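Local coordinates for GGDEF family protein (Caulobacter vibrioides, PDB 3U2A), which belongs to the GGDEF family and is represented here by a PAS-type domain, a fold widely used in signalling proteins for sensing and for protein-protein association, at residues E17-A22 with R37-A42; R43-G48 with G111-E116; R60-P65 with R89-E94; S82-R87 with G100-E105. One frame throughout, in Å; residues are numbered along the deposited sequence.

Contact 1 (E17-A22 with R37-A42)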
loop_
_atom_site.group_PDB
_atom_site.type_symbol
_atom_site.label_atom_id
_atom_site.label_comp_id
_atom_site.label_asym_id
_atom_site.label_seq_id
_atom_site.Cartn_x
_atom_site.Cartn_y
_atom_site.Cartn_z
ATOM N N GLU A 17 10.862 2.879 -0.099
ATOM C CA GLU A 17 10.791 3.832 -1.207
ATOM C C GLU A 17 9.402 3.885 -1.828
ATOM O O GLU A 17 8.866 4.972 -2.037
ATOM C CB GLU A 17 11.815 3.493 -2.302
ATOM C CG GLU A 17 13.242 3.849 -1.957
ATOM C CD GLU A 17 14.200 3.564 -3.099
ATOM O OE1 GLU A 17 13.896 2.689 -3.942
ATOM O OE2 GLU A 17 15.262 4.215 -3.149
ATOM N N ALA A 18 8.841 2.712 -2.130
ATOM C CA ALA A 18 7.509 2.621 -2.724
ATOM C C ALA A 18 6.408 3.096 -1.761
ATOM O O ALA A 18 5.514 3.830 -2.161
ATOM C CB ALA A 18 7.237 1.203 -3.213
ATOM N N LEU A 19 6.487 2.671 -0.498
ATOM C CA LEU A 19 5.550 3.110 0.544
ATOM C C LEU A 19 5.593 4.632 0.733
ATOM O O LEU A 19 4.548 5.299 0.785
ATOM C CB LEU A 19 5.819 2.381 1.871
ATOM C CG LEU A 19 5.513 0.874 1.950
ATOM C CD1 LEU A 19 5.988 0.281 3.281
ATOM C CD2 LEU A 19 4.029 0.601 1.725
ATOM N N GLY A 20 6.803 5.175 0.798
ATOM C CA GLY A 20 7.008 6.616 0.942
ATOM C C GLY A 20 6.458 7.395 -0.236
ATOM O O GLY A 20 5.848 8.451 -0.061
ATOM N N ALA A 21 6.673 6.865 -1.439
ATOM C CA ALA A 21 6.237 7.505 -2.679
ATOM C C ALA A 21 4.713 7.561 -2.764
ATOM O O ALA A 21 4.142 8.560 -3.195
ATOM C CB ALA A 21 6.805 6.771 -3.873
ATOM N N ALA A 22 4.071 6.476 -2.332
ATOM C CA ALA A 22 2.619 6.373 -2.302
ATOM C C ALA A 22 1.992 7.113 -1.113
ATOM O O ALA A 22 0.797 7.394 -1.130
ATOM C CB ALA A 22 2.217 4.914 -2.293
ATOM N N ARG A 37 2.117 -3.048 14.797
ATOM C CA ARG A 37 3.352 -2.667 14.111
ATOM C C ARG A 37 3.074 -1.871 12.846
ATOM O O ARG A 37 2.133 -2.179 12.107
ATOM C CB ARG A 37 4.182 -3.917 13.783
ATOM C CG ARG A 37 4.776 -4.605 15.018
ATOM C CD ARG A 37 4.780 -6.125 14.862
ATOM N NE ARG A 37 5.676 -6.578 13.820
ATOM C CZ ARG A 37 5.518 -7.691 13.105
ATOM N NH1 ARG A 37 4.468 -8.496 13.286
ATOM N NH2 ARG A 37 6.409 -7.993 12.184
ATOM N N LEU A 38 3.901 -0.849 12.606
ATOM C CA LEU A 38 3.815 -0.022 11.400
ATOM C C LEU A 38 5.128 0.021 10.619
ATOM O O LEU A 38 6.217 -0.001 11.208
ATOM C CB LEU A 38 3.400 1.405 11.763
ATOM C CG LEU A 38 1.958 1.603 12.205
ATOM C CD1 LEU A 38 1.847 2.894 13.016
ATOM C CD2 LEU A 38 1.033 1.644 10.993
ATOM N N ASN A 39 5.010 0.076 9.293
ATOM C CA ASN A 39 6.148 0.197 8.391
ATOM C C ASN A 39 5.773 1.083 7.201
ATOM O O ASN A 39 4.741 0.875 6.569
ATOM C CB ASN A 39 6.574 -1.187 7.893
ATOM C CG ASN A 39 7.890 -1.160 7.150
ATOM O OD1 ASN A 39 7.978 -1.612 6.008
ATOM N ND2 ASN A 39 8.932 -0.642 7.801
ATOM N N GLY A 40 6.617 2.061 6.897
ATOM C CA GLY A 40 6.381 2.944 5.755
ATOM C C GLY A 40 6.175 4.375 6.194
ATOM O O GLY A 40 6.841 4.845 7.119
ATOM N N ALA A 41 5.221 5.055 5.557
ATOM C CA ALA A 41 5.051 6.507 5.710
ATOM C C ALA A 41 4.240 6.896 6.951
ATOM O O ALA A 41 3.351 7.764 6.883
ATOM C CB ALA A 41 4.433 7.125 4.425
ATOM N N ALA A 42 4.554 6.270 8.087
ATOM C CA ALA A 42 3.817 6.534 9.327
ATOM C C ALA A 42 3.893 8.015 9.720
ATOM O O ALA A 42 2.862 8.642 9.988
ATOM C CB ALA A 42 4.313 5.638 10.472
#
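L19 and G40 bring their CA atoms to 5.3 Å, and G20 and A41 theirs to 5.2 Å, where the last turns of helix 12-22 run up against the end of strand 35-40. In this PAS-type domain the helix leads into the first hairpin of the antiparallel sheet, strands 25-30 and 35-40, and the contact sets it beside the end of that hairpin. No hydrogen bond links the two segments, which meet by van der Waals packing alone. L19 carries the largest share. Its chi1 of -69° sets CG beside the backbone N, anti to the carbonyl carbon. L19 CD1 comes within 3.6 Å of N39 O and 3.7 Å of G40 CA. The absence of a side chain at G40 is what admits the leucine methyl so closely, and the positive phi of 116° is itself a glycine conformation. N39 approaches the same methyl from its own side chain, OD1 standing 3.9 Å from L19 CD1, while it also touches T15 and L16 farther back on the helix. L19 meanwhile packs on L26 of the adjoining strand, whereas A18, A21 and A22 of the helix pack on the second subunit, on G111, V101 and V112 of that chain respectively. Beyond the strand the chain bends in an inverse gamma turn centred on A41, which turns its methyl to the helix: A41 CB lies 4.1 Å from the O of L19 and 4.4 Å from the CA of G20.

Contact 2 (R43-G48 with G111-E116)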
loop_
_atom_site.group_PDB
_atom_site.type_symbol
_atom_site.label_atom_id
_atom_site.label_comp_id
_atom_site.label_asym_id
_atom_site.label_seq_id
_atom_site.Cartn_x
_atom_site.Cartn_y
_atom_site.Cartn_z
ATOM N N ARG A 43 5.099 8.577 9.728
ATOM C CA ARG A 43 5.283 9.983 10.105
ATOM C C ARG A 43 4.430 10.935 9.259
ATOM O O ARG A 43 3.724 11.799 9.806
ATOM C CB ARG A 43 6.771 10.381 10.067
ATOM C CG ARG A 43 7.019 11.824 10.494
ATOM C CD ARG A 43 8.449 12.062 10.975
ATOM N NE ARG A 43 8.738 13.490 11.159
ATOM C CZ ARG A 43 8.274 14.249 12.154
ATOM N NH1 ARG A 43 7.471 13.744 13.085
ATOM N NH2 ARG A 43 8.608 15.533 12.219
ATOM N N ALA A 44 4.489 10.761 7.934
ATOM C CA ALA A 44 3.706 11.562 6.995
ATOM C C ALA A 44 2.205 11.499 7.258
ATOM O O ALA A 44 1.481 12.471 7.007
ATOM C CB ALA A 44 4.006 11.149 5.561
ATOM N N LEU A 45 1.743 10.358 7.767
ATOM C CA LEU A 45 0.321 10.133 7.984
ATOM C C LEU A 45 -0.182 10.576 9.362
ATOM O O LEU A 45 -1.375 10.448 9.659
ATOM C CB LEU A 45 -0.017 8.659 7.755
ATOM C CG LEU A 45 0.095 8.170 6.315
ATOM C CD1 LEU A 45 -0.132 6.687 6.268
ATOM C CD2 LEU A 45 -0.894 8.882 5.440
ATOM N N GLY A 46 0.722 11.078 10.200
ATOM C CA GLY A 46 0.362 11.471 11.562
ATOM C C GLY A 46 0.559 10.342 12.562
ATOM O O GLY A 46 0.321 10.507 13.768
ATOM N N LEU A 47 1.037 9.202 12.064
ATOM C CA LEU A 47 1.170 7.992 12.878
ATOM C C LEU A 47 2.567 7.810 13.470
ATOM O O LEU A 47 2.869 6.783 14.081
ATOM C CB LEU A 47 0.749 6.758 12.064
ATOM C CG LEU A 47 -0.672 6.810 11.491
ATOM C CD1 LEU A 47 -0.907 5.666 10.506
ATOM C CD2 LEU A 47 -1.750 6.825 12.604
ATOM N N GLY A 48 3.410 8.822 13.298
ATOM C CA GLY A 48 4.778 8.797 13.801
ATOM C C GLY A 48 4.957 8.360 15.246
ATOM O O GLY A 48 5.843 7.551 15.525
ATOM N N GLY A 111 -2.665 -5.049 7.016
ATOM C CA GLY A 111 -3.168 -4.309 5.883
ATOM C C GLY A 111 -2.398 -3.047 5.596
ATOM O O GLY A 111 -1.218 -2.921 5.959
ATOM N N VAL A 112 -3.090 -2.132 4.923
ATOM C CA VAL A 112 -2.530 -0.837 4.534
ATOM C C VAL A 112 -3.265 0.309 5.224
ATOM O O VAL A 112 -4.444 0.183 5.601
ATOM C CB VAL A 112 -2.560 -0.651 2.981
ATOM C CG1 VAL A 112 -2.226 0.786 2.569
ATOM C CG2 VAL A 112 -1.578 -1.598 2.327
ATOM N N VAL A 113 -2.566 1.417 5.410
ATOM C CA VAL A 113 -3.200 2.643 5.850
ATOM C C VAL A 113 -2.770 3.741 4.881
ATOM O O VAL A 113 -1.590 3.841 4.494
ATOM C CB VAL A 113 -2.928 2.977 7.346
ATOM C CG1 VAL A 113 -1.440 2.956 7.660
ATOM C CG2 VAL A 113 -3.533 4.312 7.714
ATOM N N ALA A 114 -3.751 4.521 4.451
ATOM C CA ALA A 114 -3.552 5.483 3.381
ATOM C C ALA A 114 -4.240 6.789 3.708
ATOM O O ALA A 114 -5.236 6.795 4.421
ATOM C CB ALA A 114 -4.091 4.919 2.084
ATOM N N PRO A 115 -3.722 7.905 3.173
ATOM C CA PRO A 115 -4.413 9.181 3.395
ATOM C C PRO A 115 -5.643 9.261 2.519
ATOM O O PRO A 115 -5.586 8.921 1.337
ATOM C CB PRO A 115 -3.385 10.232 2.969
ATOM C CG PRO A 115 -2.383 9.530 2.170
ATOM C CD PRO A 115 -2.544 8.047 2.302
ATOM N N GLU A 116 -6.771 9.687 3.074
ATOM C CA GLU A 116 -7.976 9.716 2.248
ATOM C C GLU A 116 -7.961 10.865 1.213
ATOM O O GLU A 116 -8.737 10.862 0.249
ATOM C CB GLU A 116 -9.255 9.641 3.093
ATOM C CG GLU A 116 -9.808 10.952 3.536
ATOM C CD GLU A 116 -11.291 10.877 3.830
ATOM O OE1 GLU A 116 -11.818 9.752 4.004
ATOM O OE2 GLU A 116 -11.926 11.951 3.886
#
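L45 drops its two methyls onto different parts of the 111-116 segment and, together with L47, makes a contact of apolar side chains with no hydrogen bond across it. L45 CD2 rests against the ring of P115, 3.6 Å from P115 CD and 3.7 Å from P115 CG, the two side chains lying at about a right angle to one another. Branch CD1 of L45 comes 3.7 Å from the backbone O of V113 and 4.2 Å from V113 CG1. A second approach is made tip to tip: L47 CD1 reaches V113 and touches both of its branches, 4.0 Å from V113 CG1 and 4.1 Å from V113 CG2. V113 chi1 of 52° sets CG1 between the backbone N and the carbonyl carbon, where both leucines meet it. Behind this first shell, a tight turn presents the leucines. G46 N bonds to R43 O at 3.1 Å, and G46, with a positive phi of 92°, carries the chain round between L45 and L47, letting both direct their CB atoms at the same partner segment. On the other side V113 is fixed by backbone bonding to A25, and A114 by bonding to L97. The outcome is part of the hydrophobic core of the PAS fold: the loop between strands 35-40 and 53-54 covers the end of strand 109-113, which lies between strands 25-30 and 98-102. W98 of the latter strand touches both L47 and V113, and P115 also packs on D23, just past helix 12-22.

Contact 3 (R60-P65 with R89-E94); sequences RALALP and RVRGGE
R91 and L64 supply the hydrogen-bond donors that tie the loop of 89-94 to the end of helix 56-62. Two bonds are between backbones: R91 N gives to L62 O at 2.9 Å, and L64 N gives to R89 O at 3.0 Å with a straight N-H...O angle of 168°. They flank a single beta bridge, A63 with V90, formed where A63 leaves helical geometry. The R91 side chain adds bonds of its own. A bend at chi2 (-60°) turns CD back toward the helix end; R91 NE then bonds to A63 O at 3.1 Å, the oxygen lying out of the guanidinium plane, and R91 NH2 makes a weak bond to A61 O at 2.8 Å. A positive group beside these carbonyls at the C-terminal end of a helix should be electrostatically favourable, although R68 also stands close by. Apolar contacts and side chains laid over guanidinium faces make up the rest. L62 sets CG 4.0 Å from V90 CB. L62 CD1 lies 3.9 Å from R91 CG, the two side chains sliding past each other in opposite directions. L64 places CD2 over one face of the R89 guanidinium, toward the rim and 3.7 Å from R89 NE, while the salt bridge of R89 NH2 goes to D67. The ring of P65 covers one face of the R91 guanidinium. The contact thus clips the loop joining strands 83-86 and 98-102 to the end of helix 56-62, with helix 68-75 touching A63, L47 behind V90 and L50 behind L62.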
loop_
_atom_site.group_PDB
_atom_site.type_symbol
_atom_site.label_atom_id
_atom_site.label_comp_id
_atom_site.label_asym_id
_atom_site.label_seq_id
_atom_site.Cartn_x
_atom_site.Cartn_y
_atom_site.Cartn_z
ATOM N N ARG A 60 -5.373 3.980 20.497
ATOM C CA ARG A 60 -6.646 4.657 20.834
ATOM C C ARG A 60 -6.428 6.106 21.258
ATOM O O ARG A 60 -7.213 6.993 20.892
ATOM C CB ARG A 60 -7.371 3.921 21.942
ATOM C CG ARG A 60 -7.818 2.537 21.577
ATOM C CD ARG A 60 -8.497 1.889 22.761
ATOM N NE ARG A 60 -8.786 0.486 22.487
ATOM C CZ ARG A 60 -8.196 -0.537 23.097
ATOM N NH1 ARG A 60 -7.292 -0.331 24.048
ATOM N NH2 ARG A 60 -8.528 -1.775 22.764
ATOM N N ALA A 61 -5.354 6.342 22.012
ATOM C CA ALA A 61 -5.038 7.662 22.551
ATOM C C ALA A 61 -4.683 8.674 21.459
ATOM O O ALA A 61 -4.892 9.869 21.627
ATOM C CB ALA A 61 -3.909 7.564 23.582
ATOM N N LEU A 62 -4.163 8.189 20.339
ATOM C CA LEU A 62 -3.772 9.056 19.242
ATOM C C LEU A 62 -4.949 9.452 18.347
ATOM O O LEU A 62 -4.912 10.503 17.716
ATOM C CB LEU A 62 -2.649 8.415 18.410
ATOM C CG LEU A 62 -1.885 9.374 17.475
ATOM C CD1 LEU A 62 -1.104 10.429 18.255
ATOM C CD2 LEU A 62 -0.969 8.615 16.541
ATOM N N ALA A 63 -5.979 8.612 18.280
ATOM C CA ALA A 63 -7.204 8.948 17.558
ATOM C C ALA A 63 -7.823 10.227 18.135
ATOM O O ALA A 63 -7.728 10.468 19.342
ATOM C CB ALA A 63 -8.198 7.804 17.636
ATOM N N LEU A 64 -8.426 11.054 17.282
ATOM C CA LEU A 64 -9.297 12.116 17.790
ATOM C C LEU A 64 -10.362 11.445 18.668
ATOM O O LEU A 64 -10.874 10.385 18.308
ATOM C CB LEU A 64 -9.935 12.917 16.652
ATOM C CG LEU A 64 -9.441 14.342 16.400
ATOM C CD1 LEU A 64 -7.916 14.469 16.462
ATOM C CD2 LEU A 64 -9.994 14.878 15.083
ATOM N N PRO A 65 -10.652 12.026 19.851
ATOM C CA PRO A 65 -11.569 11.354 20.771
ATOM C C PRO A 65 -12.902 10.972 20.121
ATOM O O PRO A 65 -13.378 9.860 20.341
ATOM C CB PRO A 65 -11.755 12.380 21.880
ATOM C CG PRO A 65 -10.447 13.123 21.912
ATOM C CD PRO A 65 -10.054 13.233 20.461
ATOM N N ARG A 89 -9.492 10.104 12.112
ATOM C CA ARG A 89 -8.452 11.116 12.173
ATOM C C ARG A 89 -7.614 10.859 13.402
ATOM O O ARG A 89 -8.124 10.344 14.392
ATOM C CB ARG A 89 -9.065 12.505 12.267
ATOM C CG ARG A 89 -9.882 12.902 11.061
ATOM C CD ARG A 89 -10.827 14.048 11.382
ATOM N NE ARG A 89 -11.937 13.632 12.238
ATOM C CZ ARG A 89 -12.928 14.419 12.626
ATOM N NH1 ARG A 89 -12.969 15.685 12.238
ATOM N NH2 ARG A 89 -13.886 13.940 13.404
ATOM N N VAL A 90 -6.333 11.210 13.329
ATOM C CA VAL A 90 -5.466 11.205 14.509
ATOM C C VAL A 90 -5.114 12.642 14.858
ATOM O O VAL A 90 -5.376 13.553 14.065
ATOM C CB VAL A 90 -4.170 10.364 14.308
ATOM C CG1 VAL A 90 -4.507 8.875 14.228
ATOM C CG2 VAL A 90 -3.400 10.831 13.063
ATOM N N ARG A 91 -4.528 12.847 16.039
ATOM C CA ARG A 91 -4.066 14.177 16.464
ATOM C C ARG A 91 -3.214 14.798 15.364
ATOM O O ARG A 91 -2.333 14.137 14.810
ATOM C CB ARG A 91 -3.254 14.097 17.766
ATOM C CG ARG A 91 -3.815 13.181 18.867
ATOM C CD ARG A 91 -5.212 13.572 19.340
ATOM N NE ARG A 91 -5.728 12.652 20.360
ATOM C CZ ARG A 91 -5.993 12.987 21.617
ATOM N NH1 ARG A 91 -5.814 14.233 22.037
ATOM N NH2 ARG A 91 -6.450 12.079 22.462
ATOM N N GLY A 92 -3.486 16.057 15.036
ATOM C CA GLY A 92 -2.868 16.705 13.879
ATOM C C GLY A 92 -3.922 16.955 12.815
ATOM O O GLY A 92 -3.847 17.931 12.064
ATOM N N GLY A 93 -4.901 16.054 12.745
ATOM C CA GLY A 93 -6.094 16.261 11.931
ATOM C C GLY A 93 -6.298 15.404 10.691
ATOM O O GLY A 93 -7.403 15.401 10.140
ATOM N N GLU A 94 -5.279 14.679 10.229
ATOM C CA GLU A 94 -5.447 13.972 8.943
ATOM C C GLU A 94 -6.201 12.638 9.012
ATOM O O GLU A 94 -5.969 11.833 9.907
ATOM C CB GLU A 94 -4.140 13.853 8.153
ATOM C CG GLU A 94 -2.972 13.183 8.859
ATOM C CD GLU A 94 -1.649 13.411 8.122
ATOM O OE1 GLU A 94 -1.518 12.966 6.954
ATOM O OE2 GLU A 94 -0.737 14.035 8.715
#

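Contact 4 (S82-R87 with G100-E105)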
loop_
_atom_site.group_PDB
_atom_site.type_symbol
_atom_site.label_atom_id
_atom_site.label_comp_id
_atom_site.label_asym_id
_atom_site.label_seq_id
_atom_site.Cartn_x
_atom_site.Cartn_y
_atom_site.Cartn_z
ATOM N N SER A 82 -12.124 -12.078 7.752
ATOM C CA SER A 82 -12.944 -10.882 7.972
ATOM C C SER A 82 -12.220 -9.611 7.511
ATOM O O SER A 82 -11.082 -9.356 7.913
ATOM C CB SER A 82 -13.327 -10.736 9.450
ATOM O OG SER A 82 -14.169 -11.800 9.870
ATOM N N GLU A 83 -12.882 -8.830 6.660
ATOM C CA GLU A 83 -12.319 -7.562 6.198
ATOM C C GLU A 83 -12.220 -6.561 7.340
ATOM O O GLU A 83 -13.078 -6.539 8.230
ATOM C CB GLU A 83 -13.172 -6.976 5.084
ATOM C CG GLU A 83 -12.847 -7.528 3.697
ATOM C CD GLU A 83 -13.463 -6.694 2.573
ATOM O OE1 GLU A 83 -14.185 -5.708 2.862
ATOM O OE2 GLU A 83 -13.220 -7.030 1.393
ATOM N N VAL A 84 -11.144 -5.776 7.325
ATOM C CA VAL A 84 -10.989 -4.620 8.197
ATOM C C VAL A 84 -11.099 -3.383 7.315
ATOM O O VAL A 84 -10.328 -3.219 6.361
ATOM C CB VAL A 84 -9.624 -4.633 8.917
ATOM C CG1 VAL A 84 -9.421 -3.357 9.732
ATOM C CG2 VAL A 84 -9.499 -5.857 9.816
ATOM N N VAL A 85 -12.082 -2.533 7.610
ATOM C CA VAL A 85 -12.251 -1.250 6.922
ATOM C C VAL A 85 -12.581 -0.194 7.977
ATOM O O VAL A 85 -13.559 -0.316 8.725
ATOM C CB VAL A 85 -13.360 -1.282 5.820
ATOM C CG1 VAL A 85 -13.462 0.074 5.115
ATOM C CG2 VAL A 85 -13.087 -2.367 4.796
ATOM N N ALA A 86 -11.746 0.830 8.059
ATOM C CA ALA A 86 -11.973 1.883 9.034
ATOM C C ALA A 86 -11.426 3.191 8.514
ATOM O O ALA A 86 -10.484 3.217 7.714
ATOM C CB ALA A 86 -11.327 1.526 10.379
ATOM N N ARG A 87 -12.014 4.288 8.971
ATOM C CA ARG A 87 -11.475 5.597 8.643
ATOM C C ARG A 87 -11.606 6.511 9.842
ATOM O O ARG A 87 -12.668 6.589 10.445
ATOM C CB ARG A 87 -12.147 6.197 7.400
ATOM C CG ARG A 87 -13.651 6.274 7.412
ATOM C CD ARG A 87 -14.161 6.885 6.101
ATOM N NE ARG A 87 -13.703 8.264 5.921
ATOM C CZ ARG A 87 -14.379 9.341 6.316
ATOM N NH1 ARG A 87 -15.557 9.211 6.917
ATOM N NH2 ARG A 87 -13.879 10.553 6.113
ATOM N N GLY A 100 -7.650 -3.929 5.475
ATOM C CA GLY A 100 -6.895 -5.175 5.600
ATOM C C GLY A 100 -7.821 -6.343 5.861
ATOM O O GLY A 100 -8.993 -6.312 5.473
ATOM N N VAL A 101 -7.284 -7.376 6.503
ATOM C CA VAL A 101 -8.057 -8.592 6.749
ATOM C C VAL A 101 -7.476 -9.322 7.950
ATOM O O VAL A 101 -6.290 -9.158 8.265
ATOM C CB VAL A 101 -8.055 -9.527 5.473
ATOM C CG1 VAL A 101 -6.808 -10.350 5.402
ATOM C CG2 VAL A 101 -9.262 -10.450 5.456
ATOM N N TRP A 102 -8.311 -10.122 8.614
ATOM C CA TRP A 102 -7.848 -11.069 9.615
ATOM C C TRP A 102 -7.217 -12.272 8.902
ATOM O O TRP A 102 -7.801 -12.858 7.980
ATOM C CB TRP A 102 -8.968 -11.407 10.629
ATOM C CG TRP A 102 -9.141 -10.213 11.522
ATOM C CD1 TRP A 102 -9.821 -9.064 11.233
ATOM C CD2 TRP A 102 -8.512 -9.998 12.789
ATOM N NE1 TRP A 102 -9.673 -8.150 12.261
ATOM C CE2 TRP A 102 -8.873 -8.699 13.224
ATOM C CE3 TRP A 102 -7.679 -10.780 13.603
ATOM C CZ2 TRP A 102 -8.431 -8.164 14.438
ATOM C CZ3 TRP A 102 -7.239 -10.249 14.814
ATOM C CH2 TRP A 102 -7.624 -8.959 15.223
ATOM N N LEU A 103 -5.985 -12.574 9.298
ATOM C CA LEU A 103 -5.161 -13.577 8.620
ATOM C C LEU A 103 -5.581 -15.009 8.954
ATOM O O LEU A 103 -6.383 -15.237 9.859
ATOM C CB LEU A 103 -3.677 -13.344 8.932
ATOM C CG LEU A 103 -3.163 -11.931 8.622
ATOM C CD1 LEU A 103 -1.713 -11.782 9.012
ATOM C CD2 LEU A 103 -3.373 -11.556 7.142
ATOM N N GLU A 104 -5.051 -15.970 8.197
ATOM C CA GLU A 104 -5.393 -17.373 8.396
ATOM C C GLU A 104 -4.683 -18.025 9.583
ATOM O O GLU A 104 -5.220 -18.925 10.230
ATOM C CB GLU A 104 -5.108 -18.154 7.107
ATOM C CG GLU A 104 -6.001 -17.750 5.952
ATOM C CD GLU A 104 -7.471 -17.972 6.261
ATOM O OE1 GLU A 104 -7.857 -19.127 6.544
ATOM O OE2 GLU A 104 -8.238 -16.992 6.223
ATOM N N GLU A 105 -3.474 -17.560 9.862
ATOM C CA GLU A 105 -2.651 -18.136 10.898
ATOM C C GLU A 105 -2.656 -17.238 12.137
ATOM O O GLU A 105 -2.317 -16.056 12.058
ATOM C CB GLU A 105 -1.238 -18.344 10.341
ATOM C CG GLU A 105 -0.215 -18.772 11.347
ATOM C CD GLU A 105 1.018 -19.375 10.707
ATOM O OE1 GLU A 105 1.901 -19.823 11.474
ATOM O OE2 GLU A 105 1.106 -19.400 9.455
#
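V84 and G100 grip each other through both backbone N-H groups, as a hydrogen-bonded pair of antiparallel strands does. V84 N gives to G100 O at 2.9 Å, an almost perfectly straight bond (177°); G100 N returns one to V84 O, also at 2.9 Å. V84 has the most surface buried here. Its CB lies against the carbonyl of G100, and V84 CG2 obliquely reaches the pyrrole part of the W102 indole, 3.4 Å from W102 NE1 and 3.5 Å from W102 CD1. S82 works mainly through its carbonyl. S82 O accepts from W102 N at 3.0 Å and also lies in the plane of the indole, at its edge, 3.6 Å from W102 CD1. S82 O also lies 3.3 Å from V101 CA, in a CA-H...O contact, and 3.2 Å from V101 CG2, a tight fit. The S82 hydroxyl turns instead to the O of E79. E83 and V101, the non-hydrogen-bonded pair between these bonds, send their side chains to the other face from V84. The two strands form a hairpin of the PAS sheet, their directions 137° apart. Strand 83-86 is the outermost on this side within the chain, with A86 against helix 68-75, while strand 98-102 is followed by 109-113, and V101 and L103 pack on A21 of the second subunit.

How the contacts relate
Contact 2 is the buried one, built from leucine, valine and proline; contact 1 lies at the surface, and contacts 3 and 4 are partly buried and rely on hydrogen bonds. Contacts 1, 2 and 4 all reach the same sheet and touch the second subunit; contact 3 has no such neighbour. Contacts 1 and 2 adjoin directly, A42 O lying 2.8 Å from L47 N in a probable hydrogen bond. Contact 2 meets contact 3 where E94 packs on L45 and L62 CD2 on G46. Contacts 2 and 4, on opposite sides of the chain's centre, are joined by the salt bridge between E116 OE1 and R87 NH2.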